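Long-range contacts in DUF5624 domain-containing protein (Legionella pneumophila subsp. pneumophila, PDB 4JX2), which is of unknown function but is a putative secreted protein whose chain combines alpha helices with a mixed beta sheet in a new way: residues A[100-105]-A[240-245]; A[168-173]-A[234-239]; A[276-281]-A[384-389]; A[352-357]-A[370-375]; A[390-395]-A[404-409]. All blocks are in the same frame, centred on the assembly; numbering follows the deposited sequence.

Interaction 1 (A[100-105]-A[240-245]); sequences QLMRTA and DQLHSK
Gln100 and Leu242 run past one another in opposite directions, so the two side chains lie alongside rather than tip to tip. Their CA atoms, 7.0 Å apart, make the nearest backbone approach between 100-105 and 240-245. CG of Gln100 stands anti to the backbone N, and the bend at chi2 (79°) turns the amide to lie between Gln241 and Lys245. The aliphatic part rests on one leucine branch, with Gln100 CG 3.8 Å from Leu242 CD1. Past the bend, Gln100 NE2 meets CB of Gln241 at 3.6 Å, while Gln100 OE1 lies 3.2 Å from CD of Lys245. No hydrogen bond crosses the contact; NZ of Lys245 is bonded instead to the carbonyl O of Lys99. The selenomethionine Met102, folded at chi2 and chi3, crosses Leu242 at about a right angle. Its CE comes 3.6 Å from Leu242 CB and its SE turns to the CD2 branch, so the hook of the chain spans the leucine from root to tip. Leu87 of strand 86-90 and Phe282 of helix 279-286 also touch Leu242. The arrangement is helix-on-sheet packing, in which the end of strand 96-101, an outermost strand of the mixed sheet, rests on helix 223-247.

Interaction 2 (A[168-173]-A[234-239]); sequences APAWKP and TALQSM
Gln237 NE2 is the best-held polar atom, gripped by two hydrogen bonds that both leave the contact, to the carbonyl oxygens of Ser108 and Asn167. The other end of this buried amide, OE1, accepts from a water that in turn accepts from the backbone N of Ala170, 3.1 Å away, so the two segments are joined by a water bridge and by no direct hydrogen bond. With CG anti to the backbone N and the chain bent at chi2 (62°), the amide is laid against Ala168, whose CB is 3.5 Å from Gln237 NE2. The same CB sits over one face of the Trp171 ring, near its rim. Trp171 and Gln237 cross at about a right angle, and the NE1-CZ2 side of the indole reaches the root of the glutamine, Trp171 CZ2 lying 3.7 Å from Gln237 CB. The rotation of the indole is fixed by NE1, which is bonded to the carbonyl O of Leu233. Leu236 completes the apolar side: its CG is 3.7 Å from Ala170 CB, and its CD2 comes to the ring edge at 4.0 Å from Trp171 CD1. All five touching residues are buried. The loop between helices 162-165 and 175-197 is thereby seated on helix 223-247, with Met113 of helix 110-117 against Trp171 and Met392 and Leu396 of helix 386-398 against Leu236.

Interaction 3 (A[276-281]-A[384-389]); sequences SNWLVP and LSNTVG. With SO4 (sulfate ion), chain F.
The backbones close to 5.4 Å between the CA atoms of Trp278 and Gly389, where the turn into helix 279-286 meets the first part of helix 386-398. Trp278 lays a face of its indole on the glycine: Gly389 CA is 4.1 Å from the centroid of the five-membered ring and 26° off its normal, a CH-pi contact made possible by the bare backbone there. NE1 of Trp278 donates to Ser385 OG at 2.9 Å, with the hydroxyl oxygen in the ring plane, while the Asn386 amide stands nearly perpendicular to the ring (88°) and brings OD1 to 3.3 Å from Trp278 CD1. ND2 of Asn386 makes a fairly straight bond (160°) of 2.8 Å to Ser276 O, approaching from above the carbonyl plane; it also bonds Glu382, whose carboxylate holds Ser276 OG as well. Asn277 OD1 caps helix 279-286 by accepting from Leu279 N at 3.0 Å. A sulfate, probably from the crystallisation liquor, bonds Leu384 N and Arg332 of the second subunit. Near the centre of the chain, the contact lies between strand 257-262, reached by Asn277, helix 223-247, whose Met239 touches Trp278, and helix 366-378, which packs on Leu384 and Thr387.

Interaction 4 (A[352-357]-A[370-375]); sequences PAIPGD and LMRLKF
Arg372 and Asp357 form a salt bridge whose main bond runs from Arg372 NH1 to Asp357 OD1 at 2.8 Å, with a weak second bond, Arg372 NH2 to the same Asp357 OD1, at 3.1 Å. The carboxylate and guanidinium planes are 83° apart, not the coplanar two-oxygen pairing: OD1 alone receives both bonds, and NH1 meets it from above the carboxylate plane. The arginine thereby clasps a type II beta turn, Ile354 to Asp357, from outside. Arg372 NH1 also donates to the turn itself, to Pro355 O at 3.0 Å and in the guanidinium plane, which gives this nitrogen two acceptors and fixes the rotation of the group. Within the turn, Asp357 OD2 accepts from Ile354 N at 3.0 Å, and it has a further partner in Arg351. Arg351 NH2 lies close to Arg372 NH2, and the shared carboxylate probably offsets the repulsion. Gly356 takes the third position at a phi of 99°, where the backbone angles call for glycine; a CB would also collide with Arg372 CG. Ile354, with CG1 in the crowded position between backbone N and carbonyl carbon, lays CD1 over one face of the guanidinium. Ile346 of the second subunit packs against Pro355 and Phe375, and its Leu348 against Ile354, so the turn borders the dimer interface. On the proline side of the turn, Pro355 CG meets the selenomethionine methyl, Met371 CE, at 4.1 Å.

Interaction 5 (A[390-395]-A[404-409]); sequences FWMAGE and NKISIP
Met392, a selenomethionine bent at chi2 and chi3, fills the apolar centre by crossing Ile406 at about a right angle, its SE 4.0 Å from Ile406 CD1. Its methyl turns on to Ile408, with Met392 CE 4.2 Å from Ile408 CG2. The side chains of Trp391, the residue before, and Pro409 reach toward each other, and the proline ends over a face of the six-membered ring, CG 4.2 Å from its centroid and 17° off its normal, a CH-pi contact. The opposite face is taken by CB of Glu395, one turn along the same helix. Ser407 O lies in the ring plane at the edge, 3.3 Å from Trp391 CH2. At the polar margin Glu395 OE2 uses its anti lone pair to accept from Ser407 N, 3.0 Å away in a nearly straight bond (168°). The same oxygen accepts from a water that also bonds Ser407 OG, and has a long, weak ion pair with Lys399; together these three are consistent with an ionised carboxylate. The segment 404-409 lies between helix 386-398 and helix 223-247, whose Met232 and Leu236 meet the isoleucines, while Phe369 of helix 366-378 touches Trp391 edge to face and packs on Pro409.

In the fold
Helix 223-247 carries interactions 1 and 2, and helix 386-398 carries interactions 3 and 5; Met239 of helix 223-247 touches Gly389 of helix 386-398, and also Trp278. Interaction 3 lies nearest the centre of the chain, about 5 Å from it, and joins helix starts through direct hydrogen bonds. Interactions 2 and 5, about 11 Å apart between centres, are buried too and share a packing of Leu236 on Ile406, each with a water between its segments. Interaction 4, also buried but facing the second subunit, is the one held by a salt bridge, and its Arg372 abuts Phe390. Interaction 1 is only partly buried and relies on aliphatic contacts without a hydrogen bond across.

Interaction 1 (A[100-105]-A[240-245])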
# COMPACT_ATOMS: atom_id res chain seq x y z
N GLN A 100 -10.79 10.45 -18.26
CA GLN A 100 -11.72 11.15 -17.38
C GLN A 100 -11.13 11.40 -15.99
O GLN A 100 -10.61 10.48 -15.38
CB GLN A 100 -13.02 10.32 -17.26
CG GLN A 100 -14.11 10.89 -16.35
CD GLN A 100 -14.93 12.00 -16.95
OE1 GLN A 100 -14.97 12.20 -18.16
NE2 GLN A 100 -15.67 12.71 -16.10
N LEU A 101 -11.32 12.60 -15.44
CA LEU A 101 -10.92 12.94 -14.09
C LEU A 101 -11.94 12.40 -13.07
O LEU A 101 -13.14 12.69 -13.16
CB LEU A 101 -10.76 14.45 -13.95
CG LEU A 101 -9.40 14.98 -14.38
CD1 LEU A 101 -9.50 16.38 -14.87
CD2 LEU A 101 -8.39 14.85 -13.25
N MSE A 102 -11.47 11.60 -12.10
CA MSE A 102 -12.30 10.96 -11.07
C MSE A 102 -12.49 11.86 -9.83
O MSE A 102 -13.31 11.57 -8.95
CB MSE A 102 -11.70 9.58 -10.70
CG MSE A 102 -11.92 8.54 -11.78
SE MSE A 102 -13.84 8.20 -12.13
CE MSE A 102 -14.28 9.52 -13.38
N ARG A 103 -11.72 12.96 -9.80
CA ARG A 103 -11.68 14.03 -8.79
C ARG A 103 -11.01 15.23 -9.44
O ARG A 103 -10.19 15.05 -10.34
CB ARG A 103 -10.98 13.62 -7.47
CG ARG A 103 -9.57 13.06 -7.64
CD ARG A 103 -8.83 12.92 -6.33
NE ARG A 103 -8.20 14.18 -5.92
CZ ARG A 103 -8.56 14.88 -4.85
NH1 ARG A 103 -9.52 14.43 -4.05
NH2 ARG A 103 -7.95 16.01 -4.56
N THR A 104 -11.39 16.45 -9.01
CA THR A 104 -10.85 17.74 -9.47
C THR A 104 -11.13 17.99 -10.97
O THR A 104 -10.33 18.65 -11.66
CB THR A 104 -9.33 17.90 -9.11
OG1 THR A 104 -8.51 17.08 -9.96
CG2 THR A 104 -9.03 17.68 -7.62
N ALA A 105 -12.28 17.48 -11.48
CA ALA A 105 -12.69 17.76 -12.86
C ALA A 105 -13.08 19.23 -12.95
O ALA A 105 -13.91 19.68 -12.15
CB ALA A 105 -13.85 16.86 -13.27
N ASP A 240 -21.42 9.20 -11.91
CA ASP A 240 -22.37 9.35 -13.00
C ASP A 240 -21.67 9.81 -14.28
O ASP A 240 -21.98 9.30 -15.36
CB ASP A 240 -23.50 10.33 -12.64
CG ASP A 240 -24.51 10.50 -13.74
OD1 ASP A 240 -25.18 9.51 -14.08
OD2 ASP A 240 -24.60 11.61 -14.31
N GLN A 241 -20.73 10.78 -14.17
CA GLN A 241 -20.00 11.29 -15.32
C GLN A 241 -19.18 10.18 -16.00
O GLN A 241 -19.17 10.08 -17.24
CB GLN A 241 -19.11 12.46 -14.93
CG GLN A 241 -19.89 13.76 -14.73
CD GLN A 241 -20.57 14.31 -15.96
OE1 GLN A 241 -21.75 14.64 -15.92
NE2 GLN A 241 -19.85 14.44 -17.06
N LEU A 242 -18.54 9.33 -15.20
CA LEU A 242 -17.79 8.20 -15.72
C LEU A 242 -18.72 7.15 -16.37
O LEU A 242 -18.40 6.66 -17.46
CB LEU A 242 -16.93 7.53 -14.66
CG LEU A 242 -15.96 6.53 -15.29
CD1 LEU A 242 -14.99 7.24 -16.25
CD2 LEU A 242 -15.25 5.72 -14.27
N HIS A 243 -19.82 6.79 -15.69
CA HIS A 243 -20.73 5.80 -16.23
C HIS A 243 -21.23 6.28 -17.61
O HIS A 243 -21.22 5.49 -18.55
CB HIS A 243 -21.87 5.50 -15.26
CG HIS A 243 -22.91 4.60 -15.85
ND1 HIS A 243 -24.02 5.11 -16.52
CD2 HIS A 243 -22.93 3.25 -15.93
CE1 HIS A 243 -24.70 4.06 -16.93
NE2 HIS A 243 -24.09 2.92 -16.61
N SER A 244 -21.61 7.57 -17.75
CA SER A 244 -22.10 8.11 -19.01
C SER A 244 -21.06 7.92 -20.15
O SER A 244 -21.43 7.50 -21.25
CB SER A 244 -22.47 9.59 -18.87
OG SER A 244 -23.53 9.84 -17.96
N LYS A 245 -19.77 8.17 -19.83
CA LYS A 245 -18.65 8.05 -20.77
C LYS A 245 -18.29 6.60 -21.07
O LYS A 245 -18.21 6.26 -22.25
CB LYS A 245 -17.41 8.79 -20.24
CG LYS A 245 -17.27 10.21 -20.75
CD LYS A 245 -15.78 10.56 -20.80
CE LYS A 245 -15.47 11.94 -21.36
NZ LYS A 245 -14.00 12.13 -21.54

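Interaction 2 (A[168-173]-A[234-239])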
# COMPACT_ATOMS: atom_id res chain seq x y z
N ALA A 168 -24.47 18.50 -14.43
CA ALA A 168 -24.62 17.52 -13.34
C ALA A 168 -26.02 16.90 -13.43
O ALA A 168 -26.84 17.12 -12.53
CB ALA A 168 -24.39 18.18 -11.99
N PRO A 169 -26.32 16.12 -14.50
CA PRO A 169 -27.70 15.57 -14.66
C PRO A 169 -28.20 14.71 -13.49
O PRO A 169 -29.38 14.78 -13.20
CB PRO A 169 -27.65 14.78 -15.96
CG PRO A 169 -26.19 14.69 -16.34
CD PRO A 169 -25.47 15.79 -15.67
N ALA A 170 -27.32 14.01 -12.77
CA ALA A 170 -27.66 13.19 -11.59
C ALA A 170 -28.26 14.01 -10.41
O ALA A 170 -28.94 13.45 -9.53
CB ALA A 170 -26.41 12.46 -11.11
N TRP A 171 -27.96 15.33 -10.38
CA TRP A 171 -28.43 16.26 -9.34
C TRP A 171 -29.78 16.87 -9.70
O TRP A 171 -30.49 17.33 -8.80
CB TRP A 171 -27.41 17.39 -9.15
CG TRP A 171 -26.07 16.96 -8.62
CD1 TRP A 171 -25.66 15.70 -8.28
CD2 TRP A 171 -24.94 17.82 -8.41
NE1 TRP A 171 -24.35 15.72 -7.86
CE2 TRP A 171 -23.89 17.01 -7.91
CE3 TRP A 171 -24.72 19.20 -8.55
CZ2 TRP A 171 -22.65 17.54 -7.57
CZ3 TRP A 171 -23.49 19.72 -8.22
CH2 TRP A 171 -22.46 18.90 -7.76
N LYS A 172 -30.13 16.90 -11.01
CA LYS A 172 -31.38 17.48 -11.52
C LYS A 172 -32.60 17.15 -10.62
O LYS A 172 -33.27 18.11 -10.26
CB LYS A 172 -31.66 17.08 -12.97
CG LYS A 172 -32.45 18.12 -13.76
CD LYS A 172 -33.04 17.51 -15.04
CE LYS A 172 -33.77 18.50 -15.92
NZ LYS A 172 -34.78 17.83 -16.81
N PRO A 173 -32.88 15.90 -10.16
CA PRO A 173 -34.06 15.68 -9.30
C PRO A 173 -34.07 16.45 -7.97
O PRO A 173 -35.14 16.60 -7.39
CB PRO A 173 -34.00 14.17 -9.01
CG PRO A 173 -33.23 13.59 -10.10
CD PRO A 173 -32.20 14.61 -10.45
N THR A 234 -20.94 14.67 -4.50
CA THR A 234 -19.62 14.65 -5.12
C THR A 234 -19.39 13.24 -5.68
O THR A 234 -19.01 13.14 -6.85
CB THR A 234 -18.55 15.10 -4.11
OG1 THR A 234 -18.81 16.45 -3.70
CG2 THR A 234 -17.18 15.05 -4.68
N ALA A 235 -19.64 12.17 -4.87
CA ALA A 235 -19.51 10.76 -5.29
C ALA A 235 -20.44 10.47 -6.48
O ALA A 235 -19.99 9.93 -7.49
CB ALA A 235 -19.86 9.84 -4.13
N LEU A 236 -21.72 10.88 -6.34
CA LEU A 236 -22.75 10.70 -7.35
C LEU A 236 -22.35 11.37 -8.67
O LEU A 236 -22.47 10.73 -9.70
CB LEU A 236 -24.09 11.27 -6.83
CG LEU A 236 -25.30 11.29 -7.79
CD1 LEU A 236 -25.65 9.89 -8.32
CD2 LEU A 236 -26.52 11.95 -7.11
N GLN A 237 -21.83 12.61 -8.63
CA GLN A 237 -21.46 13.34 -9.84
C GLN A 237 -20.31 12.67 -10.57
O GLN A 237 -20.40 12.43 -11.78
CB GLN A 237 -21.15 14.82 -9.53
CG GLN A 237 -20.61 15.67 -10.70
CD GLN A 237 -21.50 15.87 -11.91
OE1 GLN A 237 -22.44 15.13 -12.17
NE2 GLN A 237 -21.20 16.89 -12.70
N SER A 238 -19.25 12.36 -9.83
CA SER A 238 -18.02 11.75 -10.30
C SER A 238 -18.31 10.37 -10.94
O SER A 238 -17.84 10.10 -12.06
CB SER A 238 -17.04 11.64 -9.13
OG SER A 238 -15.90 10.85 -9.42
N MSE A 239 -19.12 9.54 -10.25
CA MSE A 239 -19.47 8.21 -10.74
C MSE A 239 -20.44 8.26 -11.93
O MSE A 239 -20.29 7.47 -12.86
CB MSE A 239 -20.04 7.35 -9.62
CG MSE A 239 -19.01 6.99 -8.55
SE MSE A 239 -19.80 5.90 -7.14
CE MSE A 239 -18.69 6.40 -5.63
O HOH W 1 -24.29 13.90 -13.32

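Interaction 3 (A[276-281]-A[384-389])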
# COMPACT_ATOMS: atom_id res chain seq x y z
N SER A 276 -9.84 0.01 1.43
CA SER A 276 -9.74 1.44 1.69
C SER A 276 -9.78 2.28 0.40
O SER A 276 -9.40 3.47 0.43
CB SER A 276 -8.47 1.74 2.46
OG SER A 276 -8.46 1.00 3.67
N ASN A 277 -10.26 1.68 -0.74
CA ASN A 277 -10.39 2.33 -2.03
C ASN A 277 -11.70 1.91 -2.70
O ASN A 277 -11.82 0.80 -3.24
CB ASN A 277 -9.19 2.05 -2.96
CG ASN A 277 -9.04 3.09 -4.06
OD1 ASN A 277 -10.00 3.47 -4.75
ND2 ASN A 277 -7.87 3.65 -4.19
N TRP A 278 -12.67 2.85 -2.72
CA TRP A 278 -13.99 2.62 -3.27
C TRP A 278 -13.97 2.45 -4.78
O TRP A 278 -15.01 2.08 -5.36
CB TRP A 278 -14.96 3.73 -2.86
CG TRP A 278 -14.53 5.11 -3.27
CD1 TRP A 278 -13.88 6.02 -2.50
CD2 TRP A 278 -14.71 5.72 -4.56
NE1 TRP A 278 -13.60 7.15 -3.24
CE2 TRP A 278 -14.13 7.01 -4.50
CE3 TRP A 278 -15.32 5.31 -5.77
CZ2 TRP A 278 -14.11 7.88 -5.60
CZ3 TRP A 278 -15.33 6.18 -6.85
CH2 TRP A 278 -14.72 7.44 -6.76
N LEU A 279 -12.81 2.68 -5.43
CA LEU A 279 -12.70 2.47 -6.89
C LEU A 279 -12.84 1.00 -7.21
O LEU A 279 -13.31 0.66 -8.29
CB LEU A 279 -11.40 3.01 -7.49
CG LEU A 279 -11.22 4.50 -7.60
CD1 LEU A 279 -9.83 4.82 -8.03
CD2 LEU A 279 -12.21 5.13 -8.55
N VAL A 280 -12.43 0.13 -6.27
CA VAL A 280 -12.47 -1.32 -6.43
C VAL A 280 -13.95 -1.77 -6.55
O VAL A 280 -14.29 -2.26 -7.64
CB VAL A 280 -11.66 -2.06 -5.34
CG1 VAL A 280 -11.75 -3.58 -5.54
CG2 VAL A 280 -10.21 -1.60 -5.35
N PRO A 281 -14.85 -1.56 -5.55
CA PRO A 281 -16.26 -1.95 -5.78
C PRO A 281 -16.92 -1.18 -6.94
O PRO A 281 -17.74 -1.75 -7.65
CB PRO A 281 -16.94 -1.62 -4.45
CG PRO A 281 -16.07 -0.58 -3.80
CD PRO A 281 -14.67 -0.98 -4.20
N LEU A 384 -11.17 10.78 2.68
CA LEU A 384 -12.51 11.25 3.12
C LEU A 384 -13.63 10.74 2.18
O LEU A 384 -14.72 10.49 2.66
CB LEU A 384 -12.60 12.78 3.29
CG LEU A 384 -12.00 13.37 4.56
CD1 LEU A 384 -12.24 14.87 4.62
CD2 LEU A 384 -12.53 12.68 5.83
N SER A 385 -13.32 10.50 0.88
CA SER A 385 -14.29 10.00 -0.08
C SER A 385 -14.79 8.57 0.26
O SER A 385 -15.88 8.19 -0.20
CB SER A 385 -13.75 10.06 -1.51
OG SER A 385 -12.52 9.37 -1.66
N ASN A 386 -14.05 7.80 1.13
CA ASN A 386 -14.47 6.47 1.60
C ASN A 386 -15.69 6.57 2.54
O ASN A 386 -16.34 5.55 2.79
CB ASN A 386 -13.34 5.74 2.33
CG ASN A 386 -12.21 5.26 1.47
OD1 ASN A 386 -12.31 5.16 0.26
ND2 ASN A 386 -11.11 4.89 2.11
N THR A 387 -16.00 7.79 3.05
CA THR A 387 -17.15 8.03 3.93
C THR A 387 -18.45 7.62 3.23
O THR A 387 -19.38 7.14 3.89
CB THR A 387 -17.23 9.52 4.32
OG1 THR A 387 -16.03 9.92 4.95
CG2 THR A 387 -18.42 9.85 5.20
N VAL A 388 -18.53 7.87 1.90
CA VAL A 388 -19.75 7.63 1.12
C VAL A 388 -19.51 6.78 -0.15
O VAL A 388 -20.47 6.22 -0.67
CB VAL A 388 -20.43 8.98 0.75
CG1 VAL A 388 -20.80 9.80 1.99
CG2 VAL A 388 -19.59 9.81 -0.24
N GLY A 389 -18.26 6.74 -0.63
CA GLY A 389 -17.86 6.05 -1.85
C GLY A 389 -18.34 4.62 -1.98
O GLY A 389 -18.93 4.26 -3.01
S SO4 F . -8.64 13.61 2.00
O1 SO4 F . -9.17 13.78 3.35
O2 SO4 F . -7.33 14.28 1.92
O3 SO4 F . -8.50 12.19 1.72
O4 SO4 F . -9.54 14.21 1.01

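Interaction 4 (A[352-357]-A[370-375])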
# COMPACT_ATOMS: atom_id res chain seq x y z
N PRO A 352 -14.15 -6.70 7.27
CA PRO A 352 -15.57 -6.85 7.57
C PRO A 352 -16.39 -5.62 7.16
O PRO A 352 -15.87 -4.49 6.99
CB PRO A 352 -15.59 -7.03 9.08
CG PRO A 352 -14.31 -6.45 9.58
CD PRO A 352 -13.33 -6.45 8.48
N ALA A 353 -17.69 -5.84 7.00
CA ALA A 353 -18.62 -4.77 6.73
C ALA A 353 -18.67 -3.81 7.97
O ALA A 353 -18.64 -4.26 9.13
CB ALA A 353 -19.99 -5.33 6.44
N ILE A 354 -18.60 -2.51 7.71
CA ILE A 354 -18.63 -1.50 8.76
C ILE A 354 -19.62 -0.40 8.36
O ILE A 354 -19.92 -0.30 7.15
CB ILE A 354 -17.20 -0.94 9.01
CG1 ILE A 354 -16.54 -0.34 7.73
CG2 ILE A 354 -16.30 -2.00 9.67
CD1 ILE A 354 -15.34 0.60 8.01
N PRO A 355 -20.16 0.42 9.30
CA PRO A 355 -21.07 1.50 8.90
C PRO A 355 -20.53 2.34 7.73
O PRO A 355 -19.32 2.61 7.69
CB PRO A 355 -21.18 2.33 10.19
CG PRO A 355 -21.05 1.33 11.25
CD PRO A 355 -19.96 0.43 10.77
N GLY A 356 -21.40 2.66 6.77
CA GLY A 356 -21.02 3.40 5.56
C GLY A 356 -20.82 2.52 4.35
O GLY A 356 -20.62 3.03 3.24
N ASP A 357 -20.83 1.19 4.53
CA ASP A 357 -20.78 0.26 3.41
C ASP A 357 -22.20 0.06 2.93
O ASP A 357 -23.13 0.14 3.75
CB ASP A 357 -20.20 -1.08 3.85
CG ASP A 357 -18.71 -1.15 4.13
OD1 ASP A 357 -17.98 -0.20 3.74
OD2 ASP A 357 -18.27 -2.16 4.73
N LEU A 370 -21.67 9.28 9.66
CA LEU A 370 -20.93 10.10 10.62
C LEU A 370 -19.80 9.28 11.26
O LEU A 370 -18.67 9.78 11.36
CB LEU A 370 -21.86 10.67 11.70
CG LEU A 370 -22.91 11.68 11.21
CD1 LEU A 370 -23.54 12.34 12.35
CD2 LEU A 370 -22.29 12.77 10.34
N MSE A 371 -20.09 8.00 11.60
CA MSE A 371 -19.13 7.05 12.14
C MSE A 371 -18.01 6.79 11.12
O MSE A 371 -16.82 6.80 11.48
CB MSE A 371 -19.84 5.76 12.52
CG MSE A 371 -20.73 5.91 13.74
SE MSE A 371 -21.40 4.16 14.29
CE MSE A 371 -23.00 4.17 13.52
N ARG A 372 -18.38 6.66 9.85
CA ARG A 372 -17.44 6.41 8.78
C ARG A 372 -16.62 7.67 8.47
O ARG A 372 -15.43 7.55 8.15
CB ARG A 372 -18.16 5.88 7.54
CG ARG A 372 -17.25 5.28 6.50
CD ARG A 372 -16.46 4.07 6.98
NE ARG A 372 -15.80 3.42 5.84
CZ ARG A 372 -16.40 2.54 5.05
NH1 ARG A 372 -17.65 2.16 5.30
NH2 ARG A 372 -15.76 2.01 4.02
N LEU A 373 -17.23 8.88 8.61
CA LEU A 373 -16.53 10.14 8.42
C LEU A 373 -15.41 10.29 9.47
O LEU A 373 -14.29 10.64 9.10
CB LEU A 373 -17.51 11.32 8.51
CG LEU A 373 -16.95 12.75 8.49
CD1 LEU A 373 -16.14 13.03 7.21
CD2 LEU A 373 -18.06 13.75 8.62
N LYS A 374 -15.72 9.99 10.76
CA LYS A 374 -14.74 10.07 11.87
C LYS A 374 -13.55 9.12 11.59
O LYS A 374 -12.39 9.51 11.72
CB LYS A 374 -15.42 9.72 13.21
CG LYS A 374 -14.51 9.76 14.43
CD LYS A 374 -15.20 9.30 15.74
CE LYS A 374 -14.30 9.54 16.92
NZ LYS A 374 -14.87 9.03 18.19
N PHE A 375 -13.90 7.87 11.17
CA PHE A 375 -12.96 6.81 10.86
C PHE A 375 -12.07 7.22 9.67
O PHE A 375 -10.85 7.14 9.76
CB PHE A 375 -13.73 5.50 10.57
CG PHE A 375 -12.82 4.31 10.35
CD1 PHE A 375 -12.14 3.73 11.42
CD2 PHE A 375 -12.58 3.82 9.07
CE1 PHE A 375 -11.29 2.64 11.22
CE2 PHE A 375 -11.69 2.76 8.87
CZ PHE A 375 -11.06 2.17 9.95

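Interaction 5 (A[390-395]-A[404-409])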
# COMPACT_ATOMS: atom_id res chain seq x y z
N PHE A 390 -18.10 3.79 -0.91
CA PHE A 390 -18.55 2.40 -0.85
C PHE A 390 -20.07 2.30 -0.90
O PHE A 390 -20.60 1.45 -1.62
CB PHE A 390 -18.00 1.66 0.38
CG PHE A 390 -16.51 1.37 0.28
CD1 PHE A 390 -15.58 2.31 0.71
CD2 PHE A 390 -16.05 0.16 -0.22
CE1 PHE A 390 -14.21 2.07 0.59
CE2 PHE A 390 -14.67 -0.09 -0.31
CZ PHE A 390 -13.77 0.87 0.07
N TRP A 391 -20.78 3.20 -0.18
CA TRP A 391 -22.26 3.23 -0.18
C TRP A 391 -22.84 3.67 -1.55
O TRP A 391 -23.72 2.98 -2.07
CB TRP A 391 -22.82 4.14 0.93
CG TRP A 391 -24.29 3.92 1.13
CD1 TRP A 391 -24.87 2.92 1.87
CD2 TRP A 391 -25.35 4.59 0.44
NE1 TRP A 391 -26.24 2.96 1.70
CE2 TRP A 391 -26.56 3.99 0.85
CE3 TRP A 391 -25.40 5.66 -0.47
CZ2 TRP A 391 -27.82 4.44 0.40
CZ3 TRP A 391 -26.64 6.09 -0.93
CH2 TRP A 391 -27.83 5.49 -0.48
N MSE A 392 -22.38 4.82 -2.10
CA MSE A 392 -22.89 5.33 -3.36
C MSE A 392 -22.59 4.37 -4.54
O MSE A 392 -23.43 4.25 -5.41
CB MSE A 392 -22.39 6.76 -3.64
CG MSE A 392 -23.04 7.43 -4.88
SE MSE A 392 -25.01 7.51 -4.86
CE MSE A 392 -25.30 9.11 -3.76
N ALA A 393 -21.44 3.65 -4.55
CA ALA A 393 -21.17 2.68 -5.62
C ALA A 393 -22.21 1.55 -5.58
O ALA A 393 -22.76 1.21 -6.62
CB ALA A 393 -19.77 2.12 -5.48
N GLY A 394 -22.52 1.06 -4.38
CA GLY A 394 -23.50 0.00 -4.17
C GLY A 394 -24.92 0.41 -4.50
O GLY A 394 -25.65 -0.37 -5.14
N GLU A 395 -25.33 1.62 -4.07
CA GLU A 395 -26.67 2.17 -4.34
C GLU A 395 -26.89 2.34 -5.83
O GLU A 395 -27.92 1.91 -6.35
CB GLU A 395 -26.89 3.51 -3.59
CG GLU A 395 -28.24 4.19 -3.84
CD GLU A 395 -29.45 3.61 -3.14
OE1 GLU A 395 -29.32 2.53 -2.52
OE2 GLU A 395 -30.53 4.23 -3.21
N ASN A 404 -32.57 8.56 -10.68
CA ASN A 404 -33.93 8.99 -10.40
C ASN A 404 -34.56 8.04 -9.38
O ASN A 404 -35.56 8.39 -8.74
CB ASN A 404 -34.76 9.04 -11.68
CG ASN A 404 -34.23 10.01 -12.73
OD1 ASN A 404 -34.43 11.25 -12.68
ND2 ASN A 404 -33.57 9.46 -13.74
N LYS A 405 -33.94 6.86 -9.17
CA LYS A 405 -34.43 5.84 -8.25
C LYS A 405 -33.69 5.84 -6.88
O LYS A 405 -34.20 5.28 -5.90
CB LYS A 405 -34.33 4.44 -8.89
CG LYS A 405 -35.14 4.21 -10.17
CD LYS A 405 -34.96 2.75 -10.60
CE LYS A 405 -35.03 2.47 -12.09
NZ LYS A 405 -34.49 1.12 -12.43
N ILE A 406 -32.50 6.41 -6.83
CA ILE A 406 -31.63 6.39 -5.65
C ILE A 406 -32.07 7.35 -4.54
O ILE A 406 -32.72 8.37 -4.80
CB ILE A 406 -30.15 6.68 -6.06
CG1 ILE A 406 -29.92 8.15 -6.48
CG2 ILE A 406 -29.64 5.68 -7.09
CD1 ILE A 406 -28.52 8.67 -6.29
N SER A 407 -31.69 7.02 -3.30
CA SER A 407 -31.89 7.91 -2.14
C SER A 407 -30.54 8.48 -1.78
O SER A 407 -29.53 7.84 -2.06
CB SER A 407 -32.53 7.19 -0.97
OG SER A 407 -31.80 6.03 -0.62
N ILE A 408 -30.51 9.73 -1.27
CA ILE A 408 -29.23 10.37 -0.97
C ILE A 408 -29.17 10.83 0.50
O ILE A 408 -29.69 11.91 0.81
CB ILE A 408 -28.90 11.54 -1.97
CG1 ILE A 408 -29.15 11.13 -3.45
CG2 ILE A 408 -27.48 12.05 -1.76
CD1 ILE A 408 -29.21 12.19 -4.33
N PRO A 409 -28.52 10.04 1.40
CA PRO A 409 -28.36 10.47 2.80
C PRO A 409 -27.72 11.85 2.91
O PRO A 409 -26.74 12.14 2.23
CB PRO A 409 -27.47 9.37 3.38
CG PRO A 409 -27.80 8.14 2.56
CD PRO A 409 -27.86 8.74 1.17
O HOH W 2 -32.93 3.68 -2.05